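Local coordinates for protein 401aa long hypothetical glucose-1-phosphate thymidylyltransferase (Sulfolobus tokodaii, PDB 2GGO) that works as a bifunctional enzyme in the synthesis of UDP-N-acetylglucosamine and UDP-N-acetylgalactosamine, joining a sugar-1-phosphate nucleotidyltransferase region to a hexapeptide-repeat region, at residues A[27-32]-A[280-285]; A[267-272]-A[285-290]; A[299-304]-A[314-319]; A[308-313]-A[321-326]; A[355-360]-A[369-374]. All coordinates share one frame; numbering follows the deposited sequence.

Contact 1. Residues A[27-32]-A[280-285]; sequences PILSKP and YTILVE
Leu29 and Ile282 meet methyl against branch, their side chains crossing at about a right angle. CD2 of Leu29 sits 4.2 Å from Ile282 CG1 and equally near Ile282 CG2, so one methyl is held against both branches. The CB of Leu29 starts out away from the other segment; CG is anti to the carbonyl carbon (chi1 -58°), and CD2 beyond it comes back to Ile282. A second apolar pair lies beside it: Pro27 CG meets Val284 CG1 at 4.0 Å, again crossing at about a right angle, with the CB atoms of both residues directed across the contact.

Segment 27-32 is a tight hairpin of the nucleotidyltransferase part, whereas 280-285 runs along one strand of the left-handed parallel beta helix built by the hexapeptide repeats. Here the two parts of the enzyme touch, 248 residues apart in the chain.

Polar atoms take part through van der Waals contact. The carbonyl oxygen of Leu29 lies 3.6 Å from Val284 CB, and Ser30 CB comes within 4.2 Å of Val284 O; no hydrogen bond crosses between the segments.

Hydrogen bonds instead shape the hairpin itself. Ile28 and Lys31 pair twice, Ile28 N to Lys31 O at 2.9 Å and Lys31 N to Ile28 O at 3.1 Å, closing a type II' turn with Leu29 at its positive-phi corner. Asn219 of helix 212-225 holds the hairpin through two bonds, OD1 taking Leu29 N and ND2 giving to Pro27 O, while Ile282 also packs on that helix.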
# COMPACT_ATOMS: atom_id res chain seq x y z
N PRO A 27 -5.86 -1.00 -2.85
CA PRO A 27 -6.04 -0.32 -4.11
C PRO A 27 -5.23 0.98 -4.23
O PRO A 27 -4.96 1.72 -3.25
CB PRO A 27 -7.55 -0.06 -4.18
CG PRO A 27 -8.00 0.01 -2.82
CD PRO A 27 -6.98 -0.68 -1.93
N ILE A 28 -4.77 1.21 -5.45
CA ILE A 28 -4.17 2.45 -5.83
C ILE A 28 -5.10 2.86 -6.95
O ILE A 28 -5.20 2.14 -7.97
CB ILE A 28 -2.75 2.23 -6.34
CG1 ILE A 28 -1.91 1.58 -5.25
CG2 ILE A 28 -2.14 3.57 -6.77
CD1 ILE A 28 -0.82 0.77 -5.80
N LEU A 29 -5.82 3.96 -6.74
CA LEU A 29 -6.95 4.31 -7.59
C LEU A 29 -7.79 3.06 -7.75
O LEU A 29 -8.06 2.36 -6.76
CB LEU A 29 -6.47 4.86 -8.94
CG LEU A 29 -5.56 6.08 -8.86
CD1 LEU A 29 -5.13 6.58 -10.23
CD2 LEU A 29 -6.18 7.23 -8.06
N SER A 30 -8.13 2.68 -8.96
CA SER A 30 -9.05 1.58 -9.12
C SER A 30 -8.49 0.16 -9.06
O SER A 30 -9.27 -0.79 -9.14
CB SER A 30 -9.78 1.75 -10.43
OG SER A 30 -8.95 1.33 -11.50
N LYS A 31 -7.17 -0.05 -8.93
CA LYS A 31 -6.70 -1.44 -9.00
C LYS A 31 -5.72 -1.80 -7.92
O LYS A 31 -5.03 -0.92 -7.41
CB LYS A 31 -6.25 -1.87 -10.42
CG LYS A 31 -5.03 -1.19 -10.98
CD LYS A 31 -4.97 -1.22 -12.51
CE LYS A 31 -3.63 -0.60 -12.98
NZ LYS A 31 -3.33 -0.67 -14.44
N PRO A 32 -5.70 -3.08 -7.53
CA PRO A 32 -4.83 -3.46 -6.42
C PRO A 32 -3.33 -3.28 -6.77
O PRO A 32 -2.93 -3.35 -7.94
CB PRO A 32 -5.22 -4.91 -6.17
CG PRO A 32 -5.67 -5.39 -7.47
CD PRO A 32 -6.45 -4.24 -8.05
N TYR A 280 -7.57 15.53 -3.72
CA TYR A 280 -7.05 14.20 -3.35
C TYR A 280 -8.11 13.31 -2.77
O TYR A 280 -7.82 12.42 -2.00
CB TYR A 280 -5.77 14.28 -2.52
CG TYR A 280 -4.68 14.90 -3.35
CD1 TYR A 280 -4.17 14.20 -4.47
CD2 TYR A 280 -4.22 16.20 -3.09
CE1 TYR A 280 -3.17 14.77 -5.29
CE2 TYR A 280 -3.23 16.79 -3.90
CZ TYR A 280 -2.72 16.06 -5.00
OH TYR A 280 -1.76 16.63 -5.80
N THR A 281 -9.35 13.53 -3.22
CA THR A 281 -10.45 12.65 -2.91
C THR A 281 -10.36 11.50 -3.90
O THR A 281 -10.42 11.73 -5.08
CB THR A 281 -11.78 13.36 -3.05
OG1 THR A 281 -11.92 14.28 -1.94
CG2 THR A 281 -12.94 12.34 -3.00
N ILE A 282 -10.24 10.28 -3.40
CA ILE A 282 -10.14 9.10 -4.23
C ILE A 282 -11.24 8.15 -3.87
O ILE A 282 -11.22 7.54 -2.82
CB ILE A 282 -8.67 8.45 -4.10
CG1 ILE A 282 -7.63 9.37 -4.79
CG2 ILE A 282 -8.58 6.97 -4.63
CD1 ILE A 282 -6.48 9.71 -3.82
N LEU A 283 -12.25 8.02 -4.72
CA LEU A 283 -13.28 7.04 -4.39
C LEU A 283 -13.05 5.87 -5.28
O LEU A 283 -13.26 6.02 -6.50
CB LEU A 283 -14.67 7.61 -4.68
CG LEU A 283 -14.79 9.00 -4.04
CD1 LEU A 283 -15.97 9.83 -4.63
CD2 LEU A 283 -14.93 8.82 -2.57
N VAL A 284 -12.65 4.71 -4.74
CA VAL A 284 -12.13 3.66 -5.64
C VAL A 284 -13.15 3.02 -6.58
O VAL A 284 -12.86 2.78 -7.75
CB VAL A 284 -11.22 2.59 -5.00
CG1 VAL A 284 -10.42 3.06 -3.81
CG2 VAL A 284 -11.88 1.25 -4.82
N GLU A 285 -14.36 2.79 -6.10
CA GLU A 285 -15.37 2.12 -6.87
C GLU A 285 -16.71 2.11 -6.11
O GLU A 285 -16.75 1.70 -4.94
CB GLU A 285 -14.93 0.66 -7.05
CG GLU A 285 -15.97 -0.25 -7.62
CD GLU A 285 -15.49 -1.69 -7.70
OE1 GLU A 285 -14.41 -2.03 -7.16
OE2 GLU A 285 -16.21 -2.50 -8.31

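Contact 2. Residues A[267-272]-A[285-290]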
# COMPACT_ATOMS: atom_id res chain seq x y z
N LYS A 267 -15.94 3.89 -10.62
CA LYS A 267 -17.12 3.55 -11.42
C LYS A 267 -18.35 3.18 -10.59
O LYS A 267 -18.25 2.55 -9.56
CB LYS A 267 -16.80 2.47 -12.47
CG LYS A 267 -16.24 1.18 -11.97
CD LYS A 267 -15.87 0.23 -13.18
CE LYS A 267 -14.52 0.59 -13.87
NZ LYS A 267 -14.74 1.31 -15.19
N GLY A 268 -19.51 3.60 -11.05
CA GLY A 268 -20.69 3.24 -10.33
C GLY A 268 -20.91 4.14 -9.11
O GLY A 268 -21.83 3.91 -8.35
N SER A 269 -20.10 5.17 -8.93
CA SER A 269 -20.28 6.07 -7.81
C SER A 269 -21.53 6.94 -7.93
O SER A 269 -22.01 7.20 -9.02
CB SER A 269 -19.06 6.94 -7.63
OG SER A 269 -18.04 6.08 -7.11
N GLU A 270 -22.09 7.32 -6.78
CA GLU A 270 -23.24 8.20 -6.76
C GLU A 270 -22.90 9.33 -5.80
O GLU A 270 -22.75 9.10 -4.63
CB GLU A 270 -24.46 7.43 -6.33
CG GLU A 270 -25.74 8.24 -6.26
CD GLU A 270 -26.97 7.36 -5.98
OE1 GLU A 270 -27.00 6.63 -4.97
OE2 GLU A 270 -27.94 7.41 -6.80
N ILE A 271 -22.73 10.53 -6.34
CA ILE A 271 -22.24 11.68 -5.58
C ILE A 271 -23.35 12.69 -5.57
O ILE A 271 -23.99 12.88 -6.58
CB ILE A 271 -21.01 12.36 -6.28
CG1 ILE A 271 -19.98 11.32 -6.66
CG2 ILE A 271 -20.34 13.39 -5.32
CD1 ILE A 271 -19.46 10.61 -5.43
N GLY A 272 -23.59 13.32 -4.43
CA GLY A 272 -24.56 14.38 -4.39
C GLY A 272 -25.95 13.98 -3.92
O GLY A 272 -26.20 12.81 -3.55
N GLU A 285 -14.36 2.79 -6.10
CA GLU A 285 -15.37 2.12 -6.87
C GLU A 285 -16.71 2.11 -6.11
O GLU A 285 -16.75 1.70 -4.94
CB GLU A 285 -14.93 0.66 -7.05
CG GLU A 285 -15.97 -0.25 -7.62
CD GLU A 285 -15.49 -1.69 -7.70
OE1 GLU A 285 -14.41 -2.03 -7.16
OE2 GLU A 285 -16.21 -2.50 -8.31
N LYS A 286 -17.78 2.48 -6.80
CA LYS A 286 -19.12 2.27 -6.28
C LYS A 286 -19.36 2.89 -4.90
O LYS A 286 -19.85 2.21 -3.96
CB LYS A 286 -19.40 0.77 -6.24
CG LYS A 286 -19.83 0.24 -7.58
CD LYS A 286 -20.15 -1.21 -7.49
CE LYS A 286 -20.30 -1.81 -8.88
NZ LYS A 286 -20.13 -3.30 -8.72
N ASN A 287 -19.02 4.17 -4.78
CA ASN A 287 -19.06 4.82 -3.49
C ASN A 287 -20.25 5.72 -3.48
O ASN A 287 -20.66 6.17 -4.51
CB ASN A 287 -17.80 5.62 -3.26
CG ASN A 287 -16.59 4.76 -3.14
OD1 ASN A 287 -16.36 4.10 -2.14
ND2 ASN A 287 -15.79 4.76 -4.16
N LYS A 288 -20.87 5.87 -2.31
CA LYS A 288 -21.90 6.88 -2.16
C LYS A 288 -21.40 7.97 -1.23
O LYS A 288 -20.90 7.68 -0.12
CB LYS A 288 -23.25 6.29 -1.72
CG LYS A 288 -24.38 7.42 -1.58
CD LYS A 288 -25.71 7.00 -2.20
CE LYS A 288 -26.71 8.13 -2.41
NZ LYS A 288 -26.65 8.92 -1.21
N ILE A 289 -21.45 9.19 -1.76
CA ILE A 289 -21.10 10.45 -1.08
C ILE A 289 -22.34 11.33 -1.26
O ILE A 289 -22.60 11.79 -2.40
CB ILE A 289 -19.83 11.13 -1.69
CG1 ILE A 289 -18.62 10.20 -1.68
CG2 ILE A 289 -19.50 12.42 -0.96
CD1 ILE A 289 -18.06 9.79 -0.35
N GLY A 290 -23.06 11.58 -0.16
CA GLY A 290 -24.40 12.25 -0.08
C GLY A 290 -24.43 13.71 0.21
O GLY A 290 -23.40 14.37 0.14
O HOH W 1 -22.74 4.08 -5.75
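Ile271 and Ile289 lie side by side and point the same way, with CD1 of Ile271 resting 3.8 Å from Ile289 CB. Both put CG1 anti to the carbonyl carbon and bend alike at the next bond, so one branch nests on the other. Leu283 and Leu277 touch both residues on this face.

On the other face Glu270 and Lys288 also run alongside each other. CG is anti to the backbone N in both, but the lysine bends at chi2 (135°), which turns CD toward the carboxylate; CE lies 3.0 Å from Glu270 OE1, while NZ stays 4.4 Å from that oxygen. The charges are near without making a salt bridge.

Ser269 works at the strand's entrance. Its OG accepts the Asn287 N-H at 3.2 Å along an almost straight line (171°) and is also hydrogen-bonded to Gly266 O, joining the turn to the next coil. An alanine here would probably leave Asn287 N and Gly266 O each without this hydroxyl mate and free the turn to shift. A water donates to both Gly268 O and Asn287 O.

Between these side chains the backbones pair in parallel, Glu270 N to Asn287 O at 2.9 Å, Ile289 N to Glu270 O, and Gly272 N to Ile289 O. Successive coils stacked in parallel register, with isoleucine over isoleucine on the inward side, are characteristic of the left-handed parallel beta helix of hexapeptide-repeat transferases.

Contact 3. Residues A[299-304]-A[314-319]; sequences VIMEGS and DSVIAE
Met301 is the long bump of this contact, lying in the groove along Ile317 O and Ala318 CA. Its chain is extended beyond CG; SD rides 3.8 Å from Ala318 CA, and CE ends against Val316 CG1, also at 3.8 Å. Ile215 of helix 212-225 touches the methionine as well, and the same helix packs on Val299 and Val316. An alanine in place of Met301 would probably open a gap beside Val316 and Ala318, since SD and CE, which touch them, would be gone.

On the reverse face Ile300 and Ile317 lie side by side, pointing the same way, with Ile300 CG1 against Ile317 CD1 at 3.9 Å.

Past the strands, a type II turn from Met301 to Ser304 swings Ser304 in to Ala318. Its OG donates to Ala318 O at 2.6 Å, in the carbonyl plane on a lone pair, and is hydrogen-bonded to Val321 N too. Glu319 CB sits between Glu302 O and Glu302 OE1, 3.6 Å from each. The two carboxylates, their planes 82° apart, share Arg21 through salt bridges, which would offset their like charges; Glu319 is also bonded to Thr20.

Backbone bonds join the parallel strands: Val299 N to Ser315 O, Ile317 N to Val299 O at 2.7 Å, and Met301 N to Ile317 O. Matching residues stacked coil on coil, with a tight turn at the corner, are the mark of the left-handed parallel beta helix.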
# COMPACT_ATOMS: atom_id res chain seq x y z
N VAL A 299 -8.84 8.06 0.86
CA VAL A 299 -9.03 6.94 0.00
C VAL A 299 -10.18 6.20 0.61
O VAL A 299 -10.14 5.80 1.79
CB VAL A 299 -7.76 6.05 -0.00
CG1 VAL A 299 -7.91 4.92 -1.01
CG2 VAL A 299 -6.51 6.95 -0.34
N ILE A 300 -11.22 6.05 -0.16
CA ILE A 300 -12.43 5.38 0.34
C ILE A 300 -12.66 4.23 -0.66
O ILE A 300 -12.88 4.45 -1.84
CB ILE A 300 -13.63 6.38 0.39
CG1 ILE A 300 -13.35 7.55 1.38
CG2 ILE A 300 -14.90 5.73 0.82
CD1 ILE A 300 -14.37 8.74 1.25
N MET A 301 -12.53 3.01 -0.15
CA MET A 301 -12.54 1.81 -0.96
C MET A 301 -13.92 1.35 -1.37
O MET A 301 -14.95 2.01 -1.12
CB MET A 301 -11.70 0.73 -0.26
CG MET A 301 -10.22 1.13 -0.04
SD MET A 301 -9.19 0.02 0.92
CE MET A 301 -7.72 1.04 1.00
N GLU A 302 -13.95 0.18 -2.01
CA GLU A 302 -15.07 -0.30 -2.84
C GLU A 302 -16.42 -0.32 -2.12
O GLU A 302 -16.54 -0.99 -1.10
CB GLU A 302 -14.77 -1.75 -3.28
CG GLU A 302 -13.49 -1.94 -4.09
CD GLU A 302 -12.24 -2.25 -3.26
OE1 GLU A 302 -12.23 -2.03 -2.05
OE2 GLU A 302 -11.23 -2.73 -3.85
N GLY A 303 -17.44 0.29 -2.73
CA GLY A 303 -18.79 0.21 -2.21
C GLY A 303 -19.02 0.85 -0.84
O GLY A 303 -20.05 0.64 -0.23
N SER A 304 -18.06 1.61 -0.34
CA SER A 304 -18.23 2.32 0.95
C SER A 304 -19.10 3.52 0.82
O SER A 304 -19.12 4.16 -0.19
CB SER A 304 -16.91 2.71 1.53
OG SER A 304 -16.32 1.52 2.06
N ASP A 314 -8.22 13.43 5.28
CA ASP A 314 -6.97 12.69 5.51
C ASP A 314 -7.09 11.29 6.04
O ASP A 314 -6.29 10.86 6.90
CB ASP A 314 -6.17 13.45 6.50
CG ASP A 314 -5.91 14.89 6.04
OD1 ASP A 314 -5.07 14.99 5.11
OD2 ASP A 314 -6.56 15.87 6.57
N SER A 315 -8.03 10.56 5.54
CA SER A 315 -8.30 9.23 6.07
C SER A 315 -8.23 8.12 5.05
O SER A 315 -8.21 8.38 3.85
CB SER A 315 -9.69 9.24 6.68
OG SER A 315 -9.83 10.45 7.49
N VAL A 316 -8.19 6.90 5.55
CA VAL A 316 -8.28 5.73 4.66
C VAL A 316 -9.44 4.88 5.10
O VAL A 316 -9.45 4.40 6.23
CB VAL A 316 -7.05 4.81 4.70
CG1 VAL A 316 -7.32 3.59 3.78
CG2 VAL A 316 -5.80 5.54 4.17
N ILE A 317 -10.42 4.70 4.23
CA ILE A 317 -11.60 3.95 4.67
C ILE A 317 -11.78 2.72 3.79
O ILE A 317 -11.81 2.81 2.58
CB ILE A 317 -12.85 4.83 4.58
CG1 ILE A 317 -12.82 5.96 5.58
CG2 ILE A 317 -14.14 4.08 4.81
CD1 ILE A 317 -13.99 6.92 5.19
N ALA A 318 -11.92 1.55 4.41
CA ALA A 318 -11.77 0.35 3.65
C ALA A 318 -13.08 -0.01 2.95
O ALA A 318 -13.87 0.94 2.66
CB ALA A 318 -11.21 -0.75 4.49
N GLU A 319 -13.33 -1.27 2.61
CA GLU A 319 -14.49 -1.60 1.77
C GLU A 319 -15.74 -1.85 2.54
O GLU A 319 -15.70 -2.28 3.67
CB GLU A 319 -14.19 -2.82 0.85
CG GLU A 319 -14.08 -4.27 1.55
CD GLU A 319 -12.81 -4.48 2.34
OE1 GLU A 319 -11.96 -3.61 2.31
OE2 GLU A 319 -12.65 -5.53 3.02

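Contact 4. Residues A[308-313]-A[321-326]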
# COMPACT_ATOMS: atom_id res chain seq x y z
N HIS A 308 -24.57 11.10 4.63
CA HIS A 308 -25.14 12.35 5.19
C HIS A 308 -24.33 13.07 6.19
O HIS A 308 -23.92 12.43 7.08
CB HIS A 308 -26.38 12.01 6.07
CG HIS A 308 -27.30 10.97 5.52
ND1 HIS A 308 -28.29 11.19 4.55
CD2 HIS A 308 -27.47 9.70 5.92
CE1 HIS A 308 -28.90 10.05 4.30
NE2 HIS A 308 -28.52 9.17 5.25
N LEU A 309 -24.13 14.39 6.07
CA LEU A 309 -23.68 15.20 7.22
C LEU A 309 -22.39 14.80 7.85
O LEU A 309 -22.21 15.00 9.06
CB LEU A 309 -24.81 15.35 8.21
CG LEU A 309 -26.04 16.10 7.60
CD1 LEU A 309 -27.44 15.76 8.34
CD2 LEU A 309 -25.90 17.50 7.84
N SER A 310 -21.43 14.57 6.97
CA SER A 310 -20.15 14.00 7.29
C SER A 310 -18.95 14.74 6.68
O SER A 310 -19.01 15.35 5.55
CB SER A 310 -20.21 12.50 6.93
OG SER A 310 -20.74 11.78 8.08
N TYR A 311 -17.85 14.79 7.45
CA TYR A 311 -16.61 15.29 6.94
C TYR A 311 -15.61 14.13 7.04
O TYR A 311 -15.42 13.58 8.12
CB TYR A 311 -16.12 16.47 7.87
CG TYR A 311 -14.76 16.97 7.42
CD1 TYR A 311 -14.55 17.37 6.15
CD2 TYR A 311 -13.68 16.84 8.23
CE1 TYR A 311 -13.27 17.71 5.71
CE2 TYR A 311 -12.47 17.20 7.88
CZ TYR A 311 -12.23 17.65 6.63
OH TYR A 311 -10.95 17.99 6.27
N VAL A 312 -14.91 13.78 5.94
CA VAL A 312 -13.81 12.79 5.96
C VAL A 312 -12.58 13.49 5.46
O VAL A 312 -12.54 13.88 4.31
CB VAL A 312 -14.12 11.54 5.05
CG1 VAL A 312 -13.08 10.45 5.10
CG2 VAL A 312 -15.46 10.91 5.48
N GLY A 313 -11.55 13.65 6.27
CA GLY A 313 -10.37 14.42 5.85
C GLY A 313 -9.20 13.54 6.19
O GLY A 313 -9.31 12.76 7.12
N VAL A 321 -17.91 0.09 4.06
CA VAL A 321 -18.10 0.83 5.30
C VAL A 321 -19.33 1.66 5.11
O VAL A 321 -19.63 2.05 3.98
CB VAL A 321 -16.86 1.68 5.66
CG1 VAL A 321 -17.07 2.49 7.10
CG2 VAL A 321 -15.65 0.72 5.90
N ASN A 322 -20.12 1.85 6.17
CA ASN A 322 -21.23 2.81 6.09
C ASN A 322 -21.08 3.81 7.18
O ASN A 322 -20.98 3.40 8.25
CB ASN A 322 -22.64 2.14 6.25
CG ASN A 322 -22.91 1.07 5.16
OD1 ASN A 322 -23.13 1.37 3.99
ND2 ASN A 322 -22.79 -0.21 5.54
N PHE A 323 -21.17 5.10 6.87
CA PHE A 323 -21.20 6.10 7.92
C PHE A 323 -22.56 6.41 8.30
O PHE A 323 -23.33 6.89 7.48
CB PHE A 323 -20.44 7.44 7.56
CG PHE A 323 -18.98 7.34 7.92
CD1 PHE A 323 -18.47 6.08 8.23
CD2 PHE A 323 -18.14 8.42 7.98
CE1 PHE A 323 -17.10 5.94 8.62
CE2 PHE A 323 -16.81 8.30 8.33
CZ PHE A 323 -16.29 7.04 8.62
N GLY A 324 -22.88 6.24 9.57
CA GLY A 324 -24.10 6.98 9.99
C GLY A 324 -24.05 8.49 9.89
O GLY A 324 -22.98 9.15 10.12
N ALA A 325 -25.22 9.08 9.62
CA ALA A 325 -25.45 10.55 9.63
C ALA A 325 -24.74 11.13 10.75
O ALA A 325 -24.73 10.57 11.90
CB ALA A 325 -26.94 10.96 9.65
N GLY A 326 -23.94 12.09 10.40
CA GLY A 326 -23.21 12.86 11.41
C GLY A 326 -21.92 12.30 11.91
O GLY A 326 -21.45 12.86 12.83
O HOH W 2 -23.02 9.85 6.35
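Phe323 starts the contact, its CE2 meeting Val312 CG2 at 4.1 Å while the two side chains cross obliquely. Here one corner of the left-handed parallel beta helix is stacked on the corner of the next coil: segment 308-313 rounds it first, and 321-326 follows one coil later, the touching parts running 101° apart. The OG of Ser310 stands at the edge of the phenylalanine ring, near its plane, and is bonded to Thr327 O. The carbonyl of Phe323 takes a hydrogen bond from a water at 3.2 Å; the same water accepts from His308 N at 2.6 Å and gives a weak bond to Ser310 OG.

Gly324 carries the chain into the turn. Its N is hydrogen-bonded to Thr365 OG1 and its O to Thr327 OG1, tying the turn to both the next coil and its own continuation.

Ala325 then lays its methyl against the histidine, CB to His308 CB at 3.8 Å, and its CA-H points to His308 O.

Gly326, at positive phi, closes the corner. Its N donates a weak hydrogen bond of 3.3 Å to His308 O, straight at 167°, and its CA makes a C-H contact of 3.3 Å with Leu309 O.

Contact 5. Residues A[355-360]-A[369-374]; sequences LGAFIG and VTILPG
Ile371 faces two side chains of segment 355-360 at once. One is Ala357, whose CB meets Ile371 CG2 at 3.5 Å. The other is Ile359, which reaches toward Ile371 tip to tip, the two CD1 methyls 4.1 Å apart. Ile371 can serve both because CG1 is anti to the carbonyl carbon (chi1 -53°) and CG2 anti to the backbone N, sending its branches different ways. Ile377 touches both isoleucines, Val389 adds to Ile371 and Val321 to Ile359, so this is the aliphatic interior of the left-handed beta helix, with strands 358-359 and 370-371 on different walls.

A hydrogen bond forms at the corner that leads on to the next coil. Gly374 N donates to Gly356 O at 2.6 Å, but bent: the angle at the hydrogen is 136°, and the donor stands above the carbonyl plane by 36°.

Beside it the Pro373 ring makes a plain van der Waals contact, CB 3.3 Å from Leu355 O.

Gly374 has positive phi, which lets the chain turn away just after this bond. The one hydrogen bond between the two segments is thus a bent one; the isoleucine and alanine contacts are apolar and would probably tolerate small shifts.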
# COMPACT_ATOMS: atom_id res chain seq x y z
N LEU A 355 -3.94 14.15 10.06
CA LEU A 355 -4.15 12.75 9.81
C LEU A 355 -5.45 12.39 10.53
O LEU A 355 -5.61 12.68 11.68
CB LEU A 355 -2.98 11.92 10.34
CG LEU A 355 -3.17 10.41 10.09
CD1 LEU A 355 -3.22 10.16 8.56
CD2 LEU A 355 -2.05 9.66 10.72
N GLY A 356 -6.39 11.83 9.79
CA GLY A 356 -7.60 11.34 10.41
C GLY A 356 -7.46 9.89 10.74
O GLY A 356 -6.56 9.49 11.51
N ALA A 357 -8.39 9.10 10.23
CA ALA A 357 -8.60 7.78 10.75
C ALA A 357 -8.35 6.65 9.76
O ALA A 357 -8.40 6.86 8.58
CB ALA A 357 -10.03 7.70 11.39
N PHE A 358 -8.11 5.43 10.29
CA PHE A 358 -8.00 4.21 9.48
C PHE A 358 -9.12 3.19 9.82
O PHE A 358 -9.14 2.62 10.90
CB PHE A 358 -6.62 3.63 9.68
CG PHE A 358 -5.53 4.63 9.42
CD1 PHE A 358 -5.26 5.02 8.14
CD2 PHE A 358 -4.79 5.20 10.45
CE1 PHE A 358 -4.28 5.94 7.85
CE2 PHE A 358 -3.79 6.09 10.15
CZ PHE A 358 -3.53 6.46 8.84
N ILE A 359 -10.04 3.04 8.87
CA ILE A 359 -11.29 2.30 9.08
C ILE A 359 -11.32 0.96 8.30
O ILE A 359 -11.30 0.97 7.05
CB ILE A 359 -12.47 3.14 8.63
CG1 ILE A 359 -12.40 4.60 9.14
CG2 ILE A 359 -13.82 2.42 8.91
CD1 ILE A 359 -12.71 4.90 10.64
N GLY A 360 -11.46 -0.15 9.02
CA GLY A 360 -11.55 -1.47 8.43
C GLY A 360 -12.79 -1.69 7.60
O GLY A 360 -13.77 -0.96 7.73
N VAL A 369 -21.44 9.94 15.40
CA VAL A 369 -20.17 9.39 15.85
C VAL A 369 -18.99 10.41 15.55
O VAL A 369 -18.89 11.09 14.45
CB VAL A 369 -20.05 7.91 15.40
CG1 VAL A 369 -18.65 7.55 15.09
CG2 VAL A 369 -20.44 6.81 16.69
N THR A 370 -18.14 10.53 16.57
CA THR A 370 -16.94 11.35 16.70
C THR A 370 -15.71 10.40 16.79
O THR A 370 -15.56 9.63 17.74
CB THR A 370 -17.04 12.13 18.06
OG1 THR A 370 -18.23 12.91 18.12
CG2 THR A 370 -15.89 13.05 18.29
N ILE A 371 -14.87 10.42 15.76
CA ILE A 371 -13.55 9.72 15.68
C ILE A 371 -12.29 10.60 15.84
O ILE A 371 -12.08 11.50 15.09
CB ILE A 371 -13.53 9.00 14.30
CG1 ILE A 371 -14.83 8.17 14.22
CG2 ILE A 371 -12.16 8.17 14.14
CD1 ILE A 371 -15.05 7.35 13.03
N LEU A 372 -11.42 10.36 16.87
CA LEU A 372 -10.24 11.17 17.03
C LEU A 372 -9.12 10.99 15.99
O LEU A 372 -9.09 10.00 15.21
CB LEU A 372 -9.67 10.95 18.43
CG LEU A 372 -10.42 11.93 19.31
CD1 LEU A 372 -11.93 11.68 19.39
CD2 LEU A 372 -9.88 11.92 20.72
N PRO A 373 -8.15 11.95 15.95
CA PRO A 373 -7.11 11.73 14.90
C PRO A 373 -6.19 10.47 15.09
O PRO A 373 -5.88 10.04 16.25
CB PRO A 373 -6.32 13.08 14.88
CG PRO A 373 -7.26 14.08 15.66
CD PRO A 373 -7.88 13.18 16.72
N GLY A 374 -5.85 9.83 13.98
CA GLY A 374 -4.99 8.66 13.95
C GLY A 374 -5.53 7.37 14.56
O GLY A 374 -4.77 6.44 14.81

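How the contacts relate
The five contacts step down the helix. Contact 1 joins the nucleotidyltransferase part to its side and shares Glu285 with contact 2, their centres about 12 Å apart; Leu283 CD1 of contact 1 packs on Ile271 CD1 at 3.7 Å. Contacts 1 and 3 reach the same sheet through neighbouring strands 281-283 and 298-300, with Val284 N and Ile300 O probably hydrogen-bonded at 2.9 Å, and Pro27 CD touches Met301 CE at 3.5 Å, so contact 3 also meets the hairpin. Contact 4 interlocks with contact 3 through Ile317 CD1 and Val312 CG1, 3.6 Å apart. Contact 5 follows one coil on, linked to contact 3 by a probable hydrogen bond between Ala318 N and Ile359 O, 2.8 Å. All lie away from the residues that probably bind nucleotide and sugar phosphate.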